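Local coordinates for methyltransferase domain-containing protein (Serratia marcescens, PDB 7CLF) that probably transfers a methyl group from S-adenosyl-L-methionine to an oxygen of its acceptor substrate, as an S-adenosyl-L-methionine-dependent O-methyltransferase of the dimeric kind, at residues A171-G176 with G235-I240; I240-M245 with G269-S274. All coordinates share one frame; numbering follows the deposited sequence.

Contact 1: A171-G176 with G235-I240. With SAH (S-adenosyl-L-homocysteine), chain D.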
ATOM      1  N   ALA A 171       6.059 -17.238  41.006  1.00 27.06           N
ATOM      2  CA  ALA A 171       6.388 -17.768  39.691  1.00 25.67           C
ATOM      3  C   ALA A 171       5.500 -17.119  38.637  1.00 27.51           C
ATOM      4  O   ALA A 171       4.312 -16.873  38.871  1.00 23.37           O
ATOM      5  CB  ALA A 171       6.235 -19.294  39.654  1.00 22.50           C
ATOM      6  N   PHE A 172       6.087 -16.845  37.474  1.00 24.78           N
ATOM      7  CA  PHE A 172       5.407 -16.137  36.397  1.00 21.50           C
ATOM      8  C   PHE A 172       5.593 -16.905  35.101  1.00 20.26           C
ATOM      9  O   PHE A 172       6.723 -17.233  34.730  1.00 19.92           O
ATOM     10  CB  PHE A 172       5.962 -14.716  36.252  1.00 20.18           C
ATOM     11  CG  PHE A 172       5.539 -14.019  34.991  1.00 21.39           C
ATOM     12  CD1 PHE A 172       4.224 -13.630  34.806  1.00 21.25           C
ATOM     13  CD2 PHE A 172       6.463 -13.729  34.001  1.00 22.83           C
ATOM     14  CE1 PHE A 172       3.827 -12.957  33.645  1.00 23.40           C
ATOM     15  CE2 PHE A 172       6.078 -13.065  32.832  1.00 23.22           C
ATOM     16  CZ  PHE A 172       4.765 -12.668  32.661  1.00 26.10           C
ATOM     17  N   LEU A 173       4.496 -17.176  34.407  1.00 19.43           N
ATOM     18  CA  LEU A 173       4.547 -17.816  33.097  1.00 23.21           C
ATOM     19  C   LEU A 173       4.050 -16.835  32.040  1.00 21.58           C
ATOM     20  O   LEU A 173       2.963 -16.266  32.182  1.00 18.56           O
ATOM     21  CB  LEU A 173       3.704 -19.092  33.081  1.00 24.26           C
ATOM     22  CG  LEU A 173       3.453 -19.849  31.776  1.00 23.55           C
ATOM     23  CD1 LEU A 173       4.720 -20.517  31.286  1.00 24.30           C
ATOM     24  CD2 LEU A 173       2.349 -20.891  31.974  1.00 23.63           C
ATOM     25  N   ASP A 174       4.836 -16.651  30.982  1.00 18.55           N
ATOM     26  CA  ASP A 174       4.448 -15.813  29.846  1.00 21.58           C
ATOM     27  C   ASP A 174       4.053 -16.726  28.687  1.00 21.05           C
ATOM     28  O   ASP A 174       4.922 -17.291  28.012  1.00 21.56           O
ATOM     29  CB  ASP A 174       5.579 -14.873  29.443  1.00 18.49           C
ATOM     30  CG  ASP A 174       5.088 -13.719  28.577  1.00 20.30           C
ATOM     31  OD1 ASP A 174       3.860 -13.573  28.455  1.00 22.42           O
ATOM     32  OD2 ASP A 174       5.921 -12.953  28.039  1.00 23.14           O
ATOM     33  N   ILE A 175       2.749 -16.873  28.458  1.00 19.84           N
ATOM     34  CA  ILE A 175       2.257 -17.731  27.380  1.00 22.22           C
ATOM     35  C   ILE A 175       2.301 -16.934  26.086  1.00 20.92           C
ATOM     36  O   ILE A 175       1.702 -15.860  26.000  1.00 23.07           O
ATOM     37  CB  ILE A 175       0.831 -18.233  27.662  1.00 20.05           C
ATOM     38  CG1 ILE A 175       0.794 -19.191  28.861  1.00 25.43           C
ATOM     39  CG2 ILE A 175       0.266 -18.909  26.419  1.00 24.03           C
ATOM     40  CD1 ILE A 175      -0.622 -19.693  29.199  1.00 27.20           C
ATOM     41  N   GLY A 176       2.998 -17.457  25.079  1.00 22.06           N
ATOM     42  CA  GLY A 176       3.127 -16.741  23.825  1.00 20.29           C
ATOM     43  C   GLY A 176       4.060 -15.553  23.905  1.00 21.93           C
ATOM     44  O   GLY A 176       3.873 -14.570  23.177  1.00 19.34           O
ATOM     45  N   GLY A 235       1.988 -27.235  36.855  1.00 55.09           N
ATOM     46  CA  GLY A 235       2.705 -25.945  36.917  1.00 55.32           C
ATOM     47  C   GLY A 235       2.146 -25.008  37.983  1.00 53.50           C
ATOM     48  O   GLY A 235       0.950 -24.726  37.973  1.00 47.60           O
ATOM     49  N   GLY A 236       3.002 -24.533  38.881  1.00 51.05           N
ATOM     50  CA  GLY A 236       2.534 -23.602  39.912  1.00 46.70           C
ATOM     51  C   GLY A 236       2.792 -22.155  39.539  1.00 38.31           C
ATOM     52  O   GLY A 236       3.562 -21.532  40.232  1.00 40.34           O
ATOM     53  N   TYR A 237       2.149 -21.635  38.501  1.00 30.91           N
ATOM     54  CA  TYR A 237       2.389 -20.209  38.169  1.00 31.07           C
ATOM     55  C   TYR A 237       1.290 -19.344  38.777  1.00 28.00           C
ATOM     56  O   TYR A 237       0.177 -19.448  38.337  1.00 29.01           O
ATOM     57  CB  TYR A 237       2.591 -20.050  36.666  1.00 28.61           C
ATOM     58  CG  TYR A 237       3.720 -20.898  36.166  1.00 27.34           C
ATOM     59  CD1 TYR A 237       5.022 -20.521  36.365  1.00 23.47           C
ATOM     60  CD2 TYR A 237       3.478 -22.084  35.514  1.00 32.06           C
ATOM     61  CE1 TYR A 237       6.065 -21.306  35.940  1.00 29.98           C
ATOM     62  CE2 TYR A 237       4.512 -22.867  35.052  1.00 33.58           C
ATOM     63  CZ  TYR A 237       5.805 -22.475  35.279  1.00 28.70           C
ATOM     64  OH  TYR A 237       6.828 -23.235  34.854  1.00 45.06           O
ATOM     65  N   ASP A 238       1.631 -18.512  39.763  1.00 26.78           N
ATOM     66  CA  ASP A 238       0.621 -17.667  40.449  1.00 25.53           C
ATOM     67  C   ASP A 238       0.360 -16.383  39.660  1.00 26.63           C
ATOM     68  O   ASP A 238      -0.489 -15.635  40.063  1.00 26.67           O
ATOM     69  CB  ASP A 238       0.936 -17.455  41.923  1.00 33.19           C
ATOM     70  CG  ASP A 238       2.203 -16.668  42.131  1.00 31.53           C
ATOM     71  OD1 ASP A 238       3.197 -17.127  41.709  1.00 33.18           O
ATOM     72  OD2 ASP A 238       2.141 -15.639  42.744  1.00 33.68           O
ATOM     73  N   LEU A 239       1.171 -16.126  38.639  1.00 26.93           N
ATOM     74  CA  LEU A 239       0.872 -15.079  37.639  1.00 22.52           C
ATOM     75  C   LEU A 239       1.112 -15.624  36.224  1.00 20.38           C
ATOM     76  O   LEU A 239       2.183 -16.103  35.929  1.00 23.65           O
ATOM     77  CB  LEU A 239       1.600 -13.759  37.876  1.00 23.11           C
ATOM     78  CG  LEU A 239       1.340 -12.753  36.760  1.00 21.30           C
ATOM     79  CD1 LEU A 239      -0.131 -12.456  36.652  1.00 20.21           C
ATOM     80  CD2 LEU A 239       2.140 -11.489  36.920  1.00 20.54           C
ATOM     81  N   ILE A 240       0.094 -15.539  35.396  1.00 21.60           N
ATOM     82  CA  ILE A 240       0.201 -15.950  34.002  1.00 20.24           C
ATOM     83  C   ILE A 240      -0.199 -14.758  33.152  1.00 20.72           C
ATOM     84  O   ILE A 240      -1.163 -14.057  33.478  1.00 22.56           O
ATOM     85  CB  ILE A 240      -0.684 -17.180  33.701  1.00 24.92           C
ATOM     86  CG1 ILE A 240      -0.228 -18.367  34.554  1.00 21.92           C
ATOM     87  CG2 ILE A 240      -0.641 -17.561  32.231  1.00 19.97           C
ATOM     88  CD1 ILE A 240      -1.186 -19.519  34.524  1.00 31.38           C
TER
HETATM   89  N   SAH D 402       3.634 -11.795  23.711  1.00 23.91           N
HETATM   90  CA  SAH D 402       4.444 -11.070  22.733  1.00 19.49           C
HETATM   91  CB  SAH D 402       4.271 -11.635  21.311  1.00 21.34           C
HETATM   92  CG  SAH D 402       2.878 -11.662  20.677  1.00 20.23           C
HETATM   93  SD  SAH D 402       2.883 -12.471  19.032  1.00 22.91           S
HETATM   94  C   SAH D 402       4.086  -9.591  22.788  1.00 19.28           C
HETATM   95  O   SAH D 402       3.304  -9.166  23.644  1.00 18.89           O
HETATM   96  OXT SAH D 402       4.585  -8.789  21.992  1.00 24.88           O
HETATM   97  C5' SAH D 402       1.865 -13.868  19.577  1.00 23.56           C
HETATM   98  C4' SAH D 402       2.671 -15.070  20.072  1.00 20.99           C
HETATM   99  O4' SAH D 402       1.774 -16.096  20.476  1.00 24.36           O
HETATM  100  C3' SAH D 402       3.537 -15.655  18.970  1.00 20.90           C
HETATM  101  O3' SAH D 402       4.878 -15.672  19.374  1.00 21.52           O
HETATM  102  C2' SAH D 402       3.029 -17.072  18.793  1.00 21.28           C
HETATM  103  O2' SAH D 402       4.062 -18.006  18.587  1.00 20.94           O
HETATM  104  C1' SAH D 402       2.279 -17.342  20.075  1.00 20.41           C
HETATM  105  N9  SAH D 402       1.190 -18.306  19.861  1.00 23.95           N
HETATM  106  C8  SAH D 402       0.249 -18.309  18.866  1.00 25.29           C
HETATM  107  N7  SAH D 402      -0.565 -19.381  19.040  1.00 21.17           N
HETATM  108  C5  SAH D 402      -0.148 -20.063  20.124  1.00 22.07           C
HETATM  109  C6  SAH D 402      -0.617 -21.218  20.733  1.00 28.18           C
HETATM  110  N6  SAH D 402      -1.677 -21.853  20.231  1.00 22.79           N
HETATM  111  N1  SAH D 402       0.026 -21.695  21.858  1.00 27.32           N
HETATM  112  C2  SAH D 402       1.113 -21.021  22.365  1.00 23.66           C
HETATM  113  N3  SAH D 402       1.580 -19.866  21.751  1.00 21.71           N
HETATM  114  C4  SAH D 402       0.953 -19.402  20.651  1.00 22.77           C
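L239 sits beside F172 on the neighbouring parallel strand and bonds to the residues on either side of it: L239 N gives a hydrogen bond to A171 O (3.2 Å), and L239 O takes one from L173 N (3.0 Å). Just before this ladder, D238 reaches back with its side chain: OD1 accepts a nearly straight bond from A171 N at 2.9 Å (166°). The aspartate can do this because its CG sits between the backbone N and the carbonyl carbon (chi1 65°), which turns the carboxylate toward the start of strand 171-175; its OD2 has a further, weak hydrogen bond to H169 ND1.

The F172 ring is worth following outward. F172 CB skirts L239 O at 4.0 Å and CG keeps much the same distance. CD1 closes in on that oxygen to 3.4 Å and also packs against L239 CG. CE1, one atom further, still grazes L239 CG and CD2. Both side chains have CG opposite the backbone N, so they run side by side and point the same way. Beyond the contact the F172 side chain also touches I186 of helix 181-189 and L195 of strand 194-199.

On the face that bears L173 and I240, Y237 turns its ring so that L173 CB lies over it, a CH-pi contact with CB 3.9 Å from the ring centroid, while L173 CD2 reaches CD2 of the Y237 ring. Further along, I175 CD1 touches I240 CG2 at 3.7 Å. The strand ends at I175, and G176 opens the turn; its carbonyl O accepts a hydrogen bond from the amino N of S-adenosyl-L-homocysteine (2.8 Å). A central parallel strand running into a glycine-rich turn at the cofactor is the hallmark of Rossmann-like methyltransferases.

Contact 2: I240-M245 with G269-S274. With SAH (S-adenosyl-L-homocysteine), chain D.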
ATOM      1  N   ILE A 240       0.094 -15.539  35.396  1.00 21.60           N
ATOM      2  CA  ILE A 240       0.201 -15.950  34.002  1.00 20.24           C
ATOM      3  C   ILE A 240      -0.199 -14.758  33.152  1.00 20.72           C
ATOM      4  O   ILE A 240      -1.163 -14.057  33.478  1.00 22.56           O
ATOM      5  CB  ILE A 240      -0.684 -17.180  33.701  1.00 24.92           C
ATOM      6  CG1 ILE A 240      -0.228 -18.367  34.554  1.00 21.92           C
ATOM      7  CG2 ILE A 240      -0.641 -17.561  32.231  1.00 19.97           C
ATOM      8  CD1 ILE A 240      -1.186 -19.519  34.524  1.00 31.38           C
ATOM      9  N   HIS A 241       0.562 -14.510  32.085  1.00 19.50           N
ATOM     10  CA  HIS A 241       0.318 -13.422  31.155  1.00 20.19           C
ATOM     11  C   HIS A 241       0.174 -13.984  29.754  1.00 21.48           C
ATOM     12  O   HIS A 241       0.782 -15.001  29.406  1.00 22.33           O
ATOM     13  CB  HIS A 241       1.467 -12.385  31.191  1.00 19.11           C
ATOM     14  CG  HIS A 241       1.367 -11.298  30.167  1.00 21.69           C
ATOM     15  ND1 HIS A 241       2.218 -11.219  29.086  1.00 24.72           N
ATOM     16  CD2 HIS A 241       0.579 -10.195  30.107  1.00 19.03           C
ATOM     17  CE1 HIS A 241       1.944 -10.127  28.390  1.00 18.28           C
ATOM     18  NE2 HIS A 241       0.955  -9.487  28.991  1.00 16.86           N
ATOM     19  N   LEU A 242      -0.646 -13.299  28.962  1.00 19.61           N
ATOM     20  CA  LEU A 242      -0.873 -13.606  27.557  1.00 19.23           C
ATOM     21  C   LEU A 242      -0.846 -12.279  26.811  1.00 20.66           C
ATOM     22  O   LEU A 242      -1.789 -11.492  26.918  1.00 22.60           O
ATOM     23  CB  LEU A 242      -2.209 -14.327  27.379  1.00 17.71           C
ATOM     24  CG  LEU A 242      -2.587 -14.765  25.974  1.00 27.08           C
ATOM     25  CD1 LEU A 242      -1.675 -15.896  25.546  1.00 24.61           C
ATOM     26  CD2 LEU A 242      -4.041 -15.183  25.955  1.00 20.98           C
ATOM     27  N   GLY A 243       0.230 -12.013  26.080  1.00 18.87           N
ATOM     28  CA  GLY A 243       0.354 -10.724  25.424  1.00 19.73           C
ATOM     29  C   GLY A 243       0.170 -10.739  23.923  1.00 16.18           C
ATOM     30  O   GLY A 243       0.921 -11.387  23.194  1.00 19.96           O
ATOM     31  N   TRP A 244      -0.806 -10.005  23.449  1.00 21.73           N
ATOM     32  CA  TRP A 244      -0.992  -9.845  21.988  1.00 23.56           C
ATOM     33  C   TRP A 244      -1.211 -11.171  21.257  1.00 21.43           C
ATOM     34  O   TRP A 244      -0.708 -11.307  20.191  1.00 19.04           O
ATOM     35  CB  TRP A 244       0.142  -9.003  21.406  1.00 20.98           C
ATOM     36  CG  TRP A 244      -0.389  -7.729  20.841  1.00 29.28           C
ATOM     37  CD1 TRP A 244      -1.561  -7.121  21.163  1.00 32.74           C
ATOM     38  CD2 TRP A 244       0.197  -6.933  19.804  1.00 32.51           C
ATOM     39  NE1 TRP A 244      -1.744  -6.004  20.400  1.00 41.44           N
ATOM     40  CE2 TRP A 244      -0.682  -5.866  19.553  1.00 36.99           C
ATOM     41  CE3 TRP A 244       1.359  -7.036  19.046  1.00 31.36           C
ATOM     42  CZ2 TRP A 244      -0.415  -4.900  18.593  1.00 43.30           C
ATOM     43  CZ3 TRP A 244       1.622  -6.086  18.092  1.00 39.66           C
ATOM     44  CH2 TRP A 244       0.745  -5.033  17.872  1.00 40.94           C
ATOM     45  N   MET A 245      -1.927 -12.110  21.863  1.00 22.66           N
ATOM     46  CA  MET A 245      -2.236 -13.366  21.196  1.00 24.69           C
ATOM     47  C   MET A 245      -3.722 -13.594  20.956  1.00 20.28           C
ATOM     48  O   MET A 245      -4.075 -14.240  19.970  1.00 21.70           O
ATOM     49  CB  MET A 245      -1.685 -14.559  21.991  1.00 22.78           C
ATOM     50  CG  MET A 245      -1.407 -15.755  21.110  1.00 23.50           C
ATOM     51  SD  MET A 245      -1.814 -17.275  21.956  0.91 31.49           S
ATOM     52  CE  MET A 245      -3.488 -16.852  22.355  1.00 26.79           C
ATOM     53  N   GLY A 269      -4.525 -18.199  41.635  1.00 32.08           N
ATOM     54  CA  GLY A 269      -3.676 -17.625  40.614  1.00 31.96           C
ATOM     55  C   GLY A 269      -4.295 -16.389  39.988  1.00 34.96           C
ATOM     56  O   GLY A 269      -5.515 -16.200  39.984  1.00 31.14           O
ATOM     57  N   ARG A 270      -3.426 -15.525  39.460  1.00 27.36           N
ATOM     58  CA  ARG A 270      -3.830 -14.366  38.676  1.00 27.04           C
ATOM     59  C   ARG A 270      -3.477 -14.588  37.210  1.00 26.24           C
ATOM     60  O   ARG A 270      -2.499 -15.271  36.888  1.00 27.20           O
ATOM     61  CB  ARG A 270      -3.162 -13.087  39.196  1.00 28.81           C
ATOM     62  CG  ARG A 270      -3.405 -11.853  38.339  1.00 29.90           C
ATOM     63  CD  ARG A 270      -3.151 -10.591  39.129  1.00 29.81           C
ATOM     64  NE  ARG A 270      -3.865 -10.622  40.402  1.00 37.30           N
ATOM     65  CZ  ARG A 270      -3.595  -9.825  41.427  1.00 38.15           C
ATOM     66  NH1 ARG A 270      -2.613  -8.932  41.333  1.00 36.55           N
ATOM     67  NH2 ARG A 270      -4.300  -9.928  42.548  1.00 36.45           N
ATOM     68  N   PHE A 271      -4.312 -14.040  36.322  1.00 29.28           N
ATOM     69  CA  PHE A 271      -4.080 -14.058  34.883  1.00 27.27           C
ATOM     70  C   PHE A 271      -4.250 -12.646  34.331  1.00 25.34           C
ATOM     71  O   PHE A 271      -5.171 -11.931  34.731  1.00 27.56           O
ATOM     72  CB  PHE A 271      -5.043 -15.024  34.174  1.00 26.16           C
ATOM     73  CG  PHE A 271      -4.960 -14.976  32.670  1.00 29.04           C
ATOM     74  CD1 PHE A 271      -3.842 -15.460  32.005  1.00 25.05           C
ATOM     75  CD2 PHE A 271      -6.002 -14.445  31.919  1.00 30.02           C
ATOM     76  CE1 PHE A 271      -3.766 -15.412  30.613  1.00 24.26           C
ATOM     77  CE2 PHE A 271      -5.936 -14.396  30.532  1.00 25.27           C
ATOM     78  CZ  PHE A 271      -4.821 -14.880  29.877  1.00 26.13           C
ATOM     79  N   ILE A 272      -3.354 -12.246  33.427  1.00 26.26           N
ATOM     80  CA  ILE A 272      -3.402 -10.937  32.770  1.00 26.32           C
ATOM     81  C   ILE A 272      -3.262 -11.156  31.270  1.00 26.43           C
ATOM     82  O   ILE A 272      -2.292 -11.775  30.814  1.00 22.10           O
ATOM     83  CB  ILE A 272      -2.298  -9.982  33.264  1.00 23.56           C
ATOM     84  CG1 ILE A 272      -2.427  -9.741  34.767  1.00 23.33           C
ATOM     85  CG2 ILE A 272      -2.358  -8.628  32.494  1.00 22.33           C
ATOM     86  CD1 ILE A 272      -1.318  -8.868  35.343  1.00 23.84           C
ATOM     87  N   ALA A 273      -4.221 -10.652  30.500  1.00 23.79           N
ATOM     88  CA  ALA A 273      -4.057 -10.562  29.060  1.00 22.18           C
ATOM     89  C   ALA A 273      -3.873  -9.095  28.683  1.00 21.95           C
ATOM     90  O   ALA A 273      -4.519  -8.210  29.254  1.00 23.29           O
ATOM     91  CB  ALA A 273      -5.250 -11.187  28.322  1.00 22.02           C
ATOM     92  N   SER A 274      -2.955  -8.832  27.755  1.00 21.09           N
ATOM     93  CA  SER A 274      -2.702  -7.485  27.270  1.00 22.09           C
ATOM     94  C   SER A 274      -2.982  -7.432  25.773  1.00 20.65           C
ATOM     95  O   SER A 274      -2.464  -8.247  25.004  1.00 20.70           O
ATOM     96  CB  SER A 274      -1.268  -7.022  27.574  1.00 18.07           C
ATOM     97  OG  SER A 274      -0.279  -7.869  27.037  1.00 24.64           O
TER
HETATM   98  N   SAH D 402       3.634 -11.795  23.711  1.00 23.91           N
HETATM   99  CA  SAH D 402       4.444 -11.070  22.733  1.00 19.49           C
HETATM  100  CB  SAH D 402       4.271 -11.635  21.311  1.00 21.34           C
HETATM  101  CG  SAH D 402       2.878 -11.662  20.677  1.00 20.23           C
HETATM  102  SD  SAH D 402       2.883 -12.471  19.032  1.00 22.91           S
HETATM  103  C   SAH D 402       4.086  -9.591  22.788  1.00 19.28           C
HETATM  104  O   SAH D 402       3.304  -9.166  23.644  1.00 18.89           O
HETATM  105  OXT SAH D 402       4.585  -8.789  21.992  1.00 24.88           O
HETATM  106  C5' SAH D 402       1.865 -13.868  19.577  1.00 23.56           C
HETATM  107  C4' SAH D 402       2.671 -15.070  20.072  1.00 20.99           C
HETATM  108  O4' SAH D 402       1.774 -16.096  20.476  1.00 24.36           O
HETATM  109  C3' SAH D 402       3.537 -15.655  18.970  1.00 20.90           C
HETATM  110  O3' SAH D 402       4.878 -15.672  19.374  1.00 21.52           O
HETATM  111  C2' SAH D 402       3.029 -17.072  18.793  1.00 21.28           C
HETATM  112  O2' SAH D 402       4.062 -18.006  18.587  1.00 20.94           O
HETATM  113  C1' SAH D 402       2.279 -17.342  20.075  1.00 20.41           C
HETATM  114  N9  SAH D 402       1.190 -18.306  19.861  1.00 23.95           N
HETATM  115  C8  SAH D 402       0.249 -18.309  18.866  1.00 25.29           C
HETATM  116  N7  SAH D 402      -0.565 -19.381  19.040  1.00 21.17           N
HETATM  117  C5  SAH D 402      -0.148 -20.063  20.124  1.00 22.07           C
HETATM  118  C6  SAH D 402      -0.617 -21.218  20.733  1.00 28.18           C
HETATM  119  N6  SAH D 402      -1.677 -21.853  20.231  1.00 22.79           N
HETATM  120  N1  SAH D 402       0.026 -21.695  21.858  1.00 27.32           N
HETATM  121  C2  SAH D 402       1.113 -21.021  22.365  1.00 23.66           C
HETATM  122  N3  SAH D 402       1.580 -19.866  21.751  1.00 21.71           N
HETATM  123  C4  SAH D 402       0.953 -19.402  20.651  1.00 22.77           C
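H241 and S274 meet through their side chains at the cofactor end of the paired strands. S274 OG lies at the imidazole edge, near the ring plane, 2.8 Å from H241 NE2 in a hydrogen bond whose direction stays open. The hydroxyl comes there because chi1 of 57° tucks it between the serine's own N and carbonyl carbon; it also presses close to G243 CA (3.3 Å) and is hydrogen-bonded to R331. D174 OD1 is hydrogen-bonded to the other imidazole nitrogen, ND1, so the ring is pinned at both nitrogens while G243 N lies over one of its faces. Close by, G243 O binds the amino N of S-adenosyl-L-homocysteine (2.8 Å), and M245 SD lies 3.7 Å from its adenine C5.

The two backbones are joined in parallel by alternating bonds, among them I272 N to I240 O (2.8 Å), L242 N to I272 O and S274 N to L242 O. W244 N to S274 O (2.9 Å) carries the pairing just past the end of strand 239-243. On the face away from H241, the F271 ring crosses I240 and L242 at an angle: CD1 meets I240 CG2 and CZ meets L242 CB (3.7 Å).

The far end is looser. R270, partly exposed, bonds to I240 N through its carbonyl, but its side chain leads away, to a salt bridge with E337. W244 is partly exposed too.

Strands 239-243 and 270-275 form a beta-alpha-beta unit with helix 251-264, which packs on L242 and F271; strand 171-175 flanks the pair on one side and the antiparallel strand 332-337 on the other.

Overall arrangement
Contacts 1 and 2 are neighbouring strand pairs of one seven-stranded mixed sheet and share strand 239-243, which has strand 171-175 on one side and strand 270-275 on the other. They meet at H241, whose carbonyl O receives I175 N, a probable hydrogen bond of 2.9 Å. Both are mainly buried. Contact 1 is more open at its start, at Y237 and D238; contact 2 is partly exposed at both ends, at R270 and W244. Contact 1 has its polar side-chain bond, from D238, at the strand start far from the ligand, whereas contact 2 has its own, H241 with S274, near it; D174 OD1 to H241 ND1 joins the two contacts.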